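Local coordinates for protein MATE family efflux transporter (Vibrio cholerae, PDB 6IDP) that probably exports drugs and other toxic compounds across the bacterial membrane in exchange for protons, as a multidrug transporter of the MATE family, at residues T143-L147 against F200-I204. Residues are numbered along the deposited sequence.
With OLC ((2R)-2,3-dihydroxypropyl (9Z)-octadec-9-enoate), chain B; OLC ((2R)-2,3-dihydroxypropyl (9Z)-octadec-9-enoate), chain O.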
ATOM      1  N   THR A 143      14.474   8.043  -4.648  1.00 30.44           N
ATOM      2  CA  THR A 143      15.299   6.913  -4.242  1.00 32.01           C
ATOM      3  C   THR A 143      14.430   5.771  -3.705  1.00 31.66           C
ATOM      4  O   THR A 143      14.687   4.603  -3.988  1.00 34.87           O
ATOM      5  CB  THR A 143      16.332   7.335  -3.175  1.00 31.58           C
ATOM      6  OG1 THR A 143      17.065   8.469  -3.649  1.00 37.63           O
ATOM      7  CG2 THR A 143      17.302   6.207  -2.881  1.00 32.98           C
ATOM      8  N   GLY A 144      13.396   6.121  -2.941  1.00 33.08           N
ATOM      9  CA  GLY A 144      12.470   5.139  -2.408  1.00 31.56           C
ATOM     10  C   GLY A 144      11.645   4.462  -3.485  1.00 32.82           C
ATOM     11  O   GLY A 144      11.402   3.256  -3.429  1.00 36.03           O
ATOM     12  N   ALA A 145      11.213   5.244  -4.470  1.00 33.59           N
ATOM     13  CA  ALA A 145      10.445   4.719  -5.591  1.00 32.73           C
ATOM     14  C   ALA A 145      11.266   3.713  -6.394  1.00 35.58           C
ATOM     15  O   ALA A 145      10.762   2.659  -6.774  1.00 38.19           O
ATOM     16  CB  ALA A 145       9.973   5.854  -6.487  1.00 27.13           C
ATOM     17  N   MET A 146      12.533   4.047  -6.638  1.00 29.37           N
ATOM     18  CA  MET A 146      13.432   3.184  -7.397  1.00 27.46           C
ATOM     19  C   MET A 146      13.705   1.866  -6.684  1.00 28.07           C
ATOM     20  O   MET A 146      13.727   0.809  -7.317  1.00 27.81           O
ATOM     21  CB  MET A 146      14.756   3.898  -7.675  1.00 24.56           C
ATOM     22  CG  MET A 146      14.634   5.099  -8.583  1.00 31.87           C
ATOM     23  SD  MET A 146      13.816   4.713 -10.140  1.00 48.87           S
ATOM     24  CE  MET A 146      14.870   3.409 -10.778  1.00 28.87           C
ATOM     25  N   LEU A 147      13.932   1.935  -5.376  1.00 21.83           N
ATOM     26  CA  LEU A 147      14.117   0.731  -4.575  1.00 33.50           C
ATOM     27  C   LEU A 147      12.860  -0.132  -4.651  1.00 34.18           C
ATOM     28  O   LEU A 147      12.939  -1.354  -4.768  1.00 34.13           O
ATOM     29  CB  LEU A 147      14.444   1.084  -3.122  1.00 29.78           C
ATOM     30  CG  LEU A 147      14.725  -0.074  -2.159  1.00 24.45           C
ATOM     31  CD1 LEU A 147      15.852  -0.952  -2.684  1.00 22.94           C
ATOM     32  CD2 LEU A 147      15.062   0.443  -0.770  1.00 24.11           C
ATOM     33  N   PHE A 200      17.739   4.070   1.892  1.00 30.38           N
ATOM     34  CA  PHE A 200      17.215   3.541   0.639  1.00 29.01           C
ATOM     35  C   PHE A 200      18.316   3.403  -0.408  1.00 33.96           C
ATOM     36  O   PHE A 200      18.242   2.548  -1.290  1.00 37.80           O
ATOM     37  CB  PHE A 200      16.097   4.433   0.100  1.00 28.17           C
ATOM     38  CG  PHE A 200      14.793   4.277   0.826  1.00 33.48           C
ATOM     39  CD1 PHE A 200      14.550   3.172   1.626  1.00 44.58           C
ATOM     40  CD2 PHE A 200      13.802   5.235   0.698  1.00 36.40           C
ATOM     41  CE1 PHE A 200      13.342   3.032   2.291  1.00 46.64           C
ATOM     42  CE2 PHE A 200      12.592   5.097   1.354  1.00 39.49           C
ATOM     43  CZ  PHE A 200      12.363   3.995   2.148  1.00 38.55           C
ATOM     44  N   GLY A 201      19.331   4.256  -0.306  1.00 36.53           N
ATOM     45  CA  GLY A 201      20.459   4.211  -1.217  1.00 31.05           C
ATOM     46  C   GLY A 201      21.273   2.948  -1.020  1.00 34.51           C
ATOM     47  O   GLY A 201      21.709   2.319  -1.987  1.00 33.46           O
ATOM     48  N   VAL A 202      21.480   2.581   0.240  1.00 34.08           N
ATOM     49  CA  VAL A 202      22.178   1.349   0.580  1.00 31.48           C
ATOM     50  C   VAL A 202      21.382   0.143   0.087  1.00 31.71           C
ATOM     51  O   VAL A 202      21.953  -0.832  -0.402  1.00 31.87           O
ATOM     52  CB  VAL A 202      22.420   1.242   2.099  1.00 32.82           C
ATOM     53  CG1 VAL A 202      22.896  -0.153   2.479  1.00 39.20           C
ATOM     54  CG2 VAL A 202      23.429   2.285   2.542  1.00 30.52           C
ATOM     55  N   GLY A 203      20.059   0.226   0.202  1.00 29.46           N
ATOM     56  CA  GLY A 203      19.188  -0.819  -0.302  1.00 28.40           C
ATOM     57  C   GLY A 203      19.328  -0.997  -1.802  1.00 34.72           C
ATOM     58  O   GLY A 203      19.359  -2.121  -2.302  1.00 35.27           O
ATOM     59  N   ILE A 204      19.416   0.117  -2.522  1.00 30.97           N
ATOM     60  CA  ILE A 204      19.569   0.082  -3.970  1.00 32.88           C
ATOM     61  C   ILE A 204      20.915  -0.522  -4.357  1.00 32.28           C
ATOM     62  O   ILE A 204      20.999  -1.350  -5.266  1.00 26.75           O
ATOM     63  CB  ILE A 204      19.437   1.489  -4.587  1.00 32.28           C
ATOM     64  CG1 ILE A 204      17.981   1.953  -4.530  1.00 26.60           C
ATOM     65  CG2 ILE A 204      19.925   1.499  -6.029  1.00 33.48           C
ATOM     66  CD1 ILE A 204      17.754   3.319  -5.132  1.00 27.12           C
TER
HETATM   67  C18 OLC B 501      11.507   0.459   0.719  1.00 54.74           C
HETATM   68  C10 OLC B 501       4.488   0.970   0.457  1.00 69.11           C
HETATM   69  C9  OLC B 501       3.654  -0.087   0.387  1.00 67.69           C
HETATM   70  C17 OLC B 501      10.432   0.886  -0.256  1.00 57.25           C
HETATM   71  C11 OLC B 501       4.968   1.651  -0.806  1.00 69.06           C
HETATM   72  C8  OLC B 501       3.186  -0.605  -0.954  1.00 66.55           C
HETATM   73  C16 OLC B 501      10.480   2.388  -0.438  1.00 62.56           C
HETATM   74  C12 OLC B 501       6.033   2.672  -0.466  1.00 71.69           C
HETATM   75  C15 OLC B 501       9.092   2.923  -0.722  1.00 65.63           C
HETATM   76  C13 OLC B 501       7.079   2.037   0.424  1.00 73.65           C
HETATM   77  C14 OLC B 501       8.277   2.955   0.553  1.00 71.61           C
HETATM   78  C18 OLC O 514      12.027   4.345   5.521  1.00 56.88           C
HETATM   79  C17 OLC O 514      10.593   4.830   5.510  1.00 62.52           C
HETATM   80  C16 OLC O 514      10.367   5.780   4.354  1.00 61.70           C
HETATM   81  C15 OLC O 514       8.922   5.693   3.916  1.00 63.70           C
HETATM   82  C14 OLC O 514       8.788   6.199   2.496  1.00 61.64           C
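Leu147 spreads its isobutyl group over the backbone of 200-204, its CD1 3.6 Å from Gly203 C, while its CD2 reaches Phe200 CD1 at 3.7 Å. A CB on Gly203 would point at this leucine and stand 3.0 Å from Leu147 CD2, a clash that the bare backbone avoids. One turn earlier the roles reverse: Phe200 lays its ring beside the backbone of Gly144, with CD2 3.4 Å from Gly144 CA, where a side chain would again be tightly placed. Thr143 turns its methyl inward, CG2 lying 3.7 Å from both Phe200 CB and Ile204 CD1, while its OG1 hydrogen-bonds back to Ala139 O along its own helix. The extended end of Ile204 also brings CD1 to 3.5 Å from Thr143 O and 4.0 Å from Met146 CB. The contact is thus one of van der Waals packing, mostly between apolar groups, between segments running in the same general direction at 32°, with a closest approach of their axes of 9.1 Å. Acyl chains of two monoolein molecules continue the packing: C16 of OLC (chain B) covers one face of the Phe200 ring, and C18 of OLC (chain O) comes within 3.4 Å of Phe200 CZ. Beyond the pair, Met146 touches helix 84-111 and Phe200 touches helix 161-184. Close approach of membrane-spanning helices at glycine positions, here Gly144 and Gly203, joins helices 124-156 and 189-213 within the N-terminal six-helix bundle of the MATE fold.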